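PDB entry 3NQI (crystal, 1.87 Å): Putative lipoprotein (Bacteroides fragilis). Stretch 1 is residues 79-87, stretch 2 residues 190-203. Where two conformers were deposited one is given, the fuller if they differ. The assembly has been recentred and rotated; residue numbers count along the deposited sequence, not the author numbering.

Stretch 1 79-87: GIDATAITT
Stretch 2 190-203: SFKAYEISQILREY

Stretch 2 runs as a strand through 190-195, passes Ile196 at the N-cap position, and continues as a helix from Ser197. Stretch 1 lies beside it in the same direction, extended except at Ile80 (phi/psi -131/23), with a regular strand at 84-87. Asp81 pairs with Ala193 in parallel register, CA to CA 5.0 Å. Two backbone hydrogen bonds hold this pair: Ala193 N to Ile80 O, 2.8 Å and nearly straight at 178°, and Ala82 N to Ala193 O, 2.8 Å and bent to 149°.

Beyond Ala82 no direct hydrogen bond joins the stretches; waters bridge their backbones. One water donates to Ala82 O (2.7 Å) and accepts from Glu195 N (2.8 Å). Another accepts from Ala84 N at 2.9 Å and donates weakly to Glu195 O at 3.5 Å.

Ile80 points toward stretch 2 with chi1 p and chi2 t. This conformer sets Ile80 CD1 3.7 Å from Ala193 CB and 4.2 Å from Phe191 CB, both apolar contacts. Phe191 is m, and its ring leads away. Lys192 CB lies 4.0 Å from Ala82 CB; chi1 and chi2 are m, then chi3 and chi4 are t.

Tyr194 is m with chi2 84°, which brings its ring back to stretch 1. Tyr194 CE2 lies 3.3 Å from Ala82 CB, and Tyr194 CD2 lies 4.1 Å from Ala84 CB. Thr83 O meets the ring edge, 3.5 Å from Tyr194 CE2.

Strand 84-87 and the helix cross at 30°, with axes 8.0 Å apart at closest approach. Ile199 (m, m) starts sideways, but its end comes nearer: Ile199 CG1 is 4.2 Å from Ala84 CB. Thr86 is p, and its CG2 meets Ile199 CD1 at 3.3 Å, methyl to methyl. Glu195 leaves the strand sideways; with chi1 t and chi2 m its carboxylate reaches the helix start, where Glu195 OE1 accepts from Ser197 N at 2.9 Å. Arg201 NH1 and Glu202 OE2 form a 3.1 Å salt bridge.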

# COMPACT_ATOMS: atom_id res chain seq x y z
N GLY A 79 9.54 4.67 3.44
CA GLY A 79 8.45 5.18 2.65
C GLY A 79 7.66 4.03 2.04
O GLY A 79 8.22 3.03 1.66
N ILE A 80 6.34 4.18 1.93
CA ILE A 80 5.54 3.09 1.36
C ILE A 80 4.56 3.53 0.26
O ILE A 80 3.55 2.88 0.02
CB ILE A 80 4.71 2.47 2.52
CG1 ILE A 80 3.79 3.52 3.11
CG2 ILE A 80 5.60 1.79 3.55
CD1 ILE A 80 2.82 2.91 4.18
N ASP A 81 4.84 4.66 -0.37
CA ASP A 81 3.99 5.19 -1.44
C ASP A 81 3.93 4.24 -2.62
O ASP A 81 4.96 3.72 -3.07
CB ASP A 81 4.49 6.56 -1.93
CG ASP A 81 4.43 7.63 -0.85
OD1 ASP A 81 3.52 7.64 -0.04
OD2 ASP A 81 5.31 8.46 -0.81
N ALA A 82 2.72 4.05 -3.15
CA ALA A 82 2.50 3.31 -4.38
C ALA A 82 1.50 4.03 -5.31
O ALA A 82 0.78 4.92 -4.89
CB ALA A 82 2.06 1.86 -4.06
N THR A 83 1.54 3.70 -6.61
CA THR A 83 0.74 4.39 -7.59
C THR A 83 -0.66 3.86 -7.83
O THR A 83 -0.86 2.66 -8.03
CB THR A 83 1.45 4.33 -8.92
OG1 THR A 83 2.73 4.89 -8.68
CG2 THR A 83 0.71 5.11 -10.01
N ALA A 84 -1.63 4.76 -7.78
CA ALA A 84 -3.01 4.43 -8.19
C ALA A 84 -3.33 5.22 -9.46
O ALA A 84 -3.03 6.40 -9.54
CB ALA A 84 -3.96 4.77 -7.08
N ILE A 85 -3.87 4.56 -10.46
CA ILE A 85 -4.20 5.21 -11.70
C ILE A 85 -5.65 4.94 -12.18
O ILE A 85 -6.32 3.98 -11.73
CB ILE A 85 -3.22 4.84 -12.81
CG1 ILE A 85 -3.30 3.38 -13.16
CG2 ILE A 85 -1.74 5.23 -12.48
CD1 ILE A 85 -3.41 3.20 -14.63
N THR A 86 -6.14 5.80 -13.09
CA THR A 86 -7.38 5.55 -13.79
C THR A 86 -6.98 5.41 -15.23
O THR A 86 -6.07 6.06 -15.68
CB THR A 86 -8.35 6.74 -13.70
OG1 THR A 86 -7.67 7.92 -14.12
CG2 THR A 86 -8.82 6.93 -12.26
N THR A 87 -7.63 4.51 -15.92
CA THR A 87 -7.48 4.40 -17.36
C THR A 87 -8.85 3.86 -17.83
O THR A 87 -9.56 3.29 -17.03
CB THR A 87 -6.31 3.49 -17.73
OG1 THR A 87 -6.13 3.53 -19.14
CG2 THR A 87 -6.59 2.03 -17.28
N SER A 190 5.24 -6.24 2.98
CA SER A 190 5.33 -4.79 2.88
C SER A 190 3.96 -4.15 2.93
O SER A 190 2.99 -4.70 2.39
CB SER A 190 5.96 -4.36 1.55
OG SER A 190 7.22 -4.96 1.29
N PHE A 191 3.86 -2.95 3.49
CA PHE A 191 2.65 -2.14 3.28
C PHE A 191 2.84 -1.25 2.06
O PHE A 191 3.96 -0.78 1.84
CB PHE A 191 2.38 -1.28 4.42
CG PHE A 191 1.91 -2.01 5.62
CD1 PHE A 191 0.63 -2.50 5.67
CD2 PHE A 191 2.73 -2.16 6.69
CE1 PHE A 191 0.18 -3.16 6.82
CE2 PHE A 191 2.30 -2.83 7.81
CZ PHE A 191 1.01 -3.30 7.88
N LYS A 192 1.77 -1.06 1.28
CA LYS A 192 1.78 -0.12 0.13
C LYS A 192 0.59 0.82 0.33
O LYS A 192 -0.55 0.38 0.51
CB LYS A 192 1.66 -0.89 -1.18
CG LYS A 192 2.86 -1.82 -1.43
CD LYS A 192 4.08 -0.96 -1.93
CE LYS A 192 5.35 -1.66 -1.89
NZ LYS A 192 6.40 -0.63 -2.16
N ALA A 193 0.88 2.11 0.34
CA ALA A 193 -0.13 3.14 0.56
C ALA A 193 -0.43 3.89 -0.75
O ALA A 193 0.49 4.24 -1.53
CB ALA A 193 0.33 4.12 1.66
N TYR A 194 -1.73 4.11 -0.98
CA TYR A 194 -2.28 4.66 -2.24
C TYR A 194 -3.14 5.88 -1.99
O TYR A 194 -4.20 5.82 -1.34
CB TYR A 194 -3.17 3.64 -2.98
CG TYR A 194 -2.42 2.39 -3.35
CD1 TYR A 194 -2.26 1.36 -2.44
CD2 TYR A 194 -1.82 2.29 -4.56
CE1 TYR A 194 -1.50 0.24 -2.76
CE2 TYR A 194 -1.08 1.14 -4.92
CZ TYR A 194 -0.92 0.15 -4.04
OH TYR A 194 -0.16 -0.94 -4.39
N GLU A 195 -2.70 7.00 -2.57
CA GLU A 195 -3.52 8.21 -2.56
C GLU A 195 -4.57 8.05 -3.66
O GLU A 195 -4.24 8.01 -4.84
CB GLU A 195 -2.64 9.47 -2.81
CG GLU A 195 -3.15 10.75 -2.16
CD GLU A 195 -4.46 11.28 -2.77
OE1 GLU A 195 -4.74 11.01 -3.96
OE2 GLU A 195 -5.17 12.03 -2.08
N ILE A 196 -5.84 8.03 -3.29
CA ILE A 196 -6.90 7.69 -4.22
C ILE A 196 -7.89 8.86 -4.52
O ILE A 196 -8.90 8.63 -5.14
CB ILE A 196 -7.67 6.47 -3.78
CG1 ILE A 196 -8.29 6.68 -2.39
CG2 ILE A 196 -6.75 5.20 -3.82
CD1 ILE A 196 -9.45 5.72 -2.14
N SER A 197 -7.52 10.10 -4.19
CA SER A 197 -8.42 11.23 -4.41
C SER A 197 -8.75 11.40 -5.88
O SER A 197 -9.90 11.70 -6.24
CB SER A 197 -7.83 12.52 -3.85
OG SER A 197 -7.74 12.41 -2.45
N GLN A 198 -7.79 11.18 -6.73
CA GLN A 198 -8.05 11.34 -8.17
C GLN A 198 -9.00 10.24 -8.65
O GLN A 198 -9.92 10.52 -9.41
CB GLN A 198 -6.77 11.35 -8.99
CG GLN A 198 -5.96 12.65 -8.82
CD GLN A 198 -4.68 12.70 -9.65
OE1 GLN A 198 -4.27 11.69 -10.20
NE2 GLN A 198 -4.07 13.88 -9.75
N ILE A 199 -8.84 9.03 -8.10
CA ILE A 199 -9.69 7.90 -8.45
C ILE A 199 -11.12 8.19 -7.99
O ILE A 199 -12.08 8.00 -8.75
CB ILE A 199 -9.25 6.58 -7.80
CG1 ILE A 199 -7.76 6.27 -8.04
CG2 ILE A 199 -10.10 5.47 -8.34
CD1 ILE A 199 -7.28 6.58 -9.41
N LEU A 200 -11.24 8.65 -6.74
CA LEU A 200 -12.54 9.00 -6.17
C LEU A 200 -13.24 10.10 -6.97
O LEU A 200 -14.44 10.01 -7.18
CB LEU A 200 -12.45 9.33 -4.68
CG LEU A 200 -12.14 8.15 -3.75
CD1 LEU A 200 -11.62 8.61 -2.34
CD2 LEU A 200 -13.37 7.25 -3.58
N ARG A 201 -12.50 11.11 -7.42
CA ARG A 201 -13.04 12.19 -8.21
C ARG A 201 -13.68 11.64 -9.51
O ARG A 201 -14.81 12.00 -9.85
CB ARG A 201 -11.95 13.22 -8.53
CG ARG A 201 -12.46 14.58 -8.91
CD ARG A 201 -11.39 15.43 -9.58
NE ARG A 201 -10.58 14.66 -10.51
CZ ARG A 201 -10.96 14.23 -11.71
NH1 ARG A 201 -12.15 14.46 -12.19
NH2 ARG A 201 -10.12 13.50 -12.42
N GLU A 202 -12.95 10.77 -10.21
CA GLU A 202 -13.45 10.15 -11.46
C GLU A 202 -14.62 9.23 -11.23
O GLU A 202 -15.56 9.25 -12.00
CB GLU A 202 -12.34 9.42 -12.24
CG GLU A 202 -11.50 10.38 -13.05
CD GLU A 202 -12.28 11.01 -14.20
OE1 GLU A 202 -12.39 10.37 -15.27
OE2 GLU A 202 -12.85 12.09 -14.09
N TYR A 203 -14.60 8.51 -10.13
CA TYR A 203 -15.68 7.65 -9.74
C TYR A 203 -16.97 8.46 -9.49
O TYR A 203 -18.08 8.09 -9.91
CB TYR A 203 -15.28 6.87 -8.47
CG TYR A 203 -16.49 6.41 -7.72
CD1 TYR A 203 -17.16 5.23 -8.10
CD2 TYR A 203 -17.03 7.18 -6.69
CE1 TYR A 203 -18.31 4.86 -7.43
CE2 TYR A 203 -18.16 6.81 -6.03
CZ TYR A 203 -18.80 5.63 -6.38
OH TYR A 203 -19.97 5.26 -5.71
O HOH W 1 0.72 7.37 -0.67
O HOH W 2 -0.24 7.18 -3.93
O HOH W 3 -4.73 8.31 -9.65
O HOH W 4 -1.33 7.35 -6.61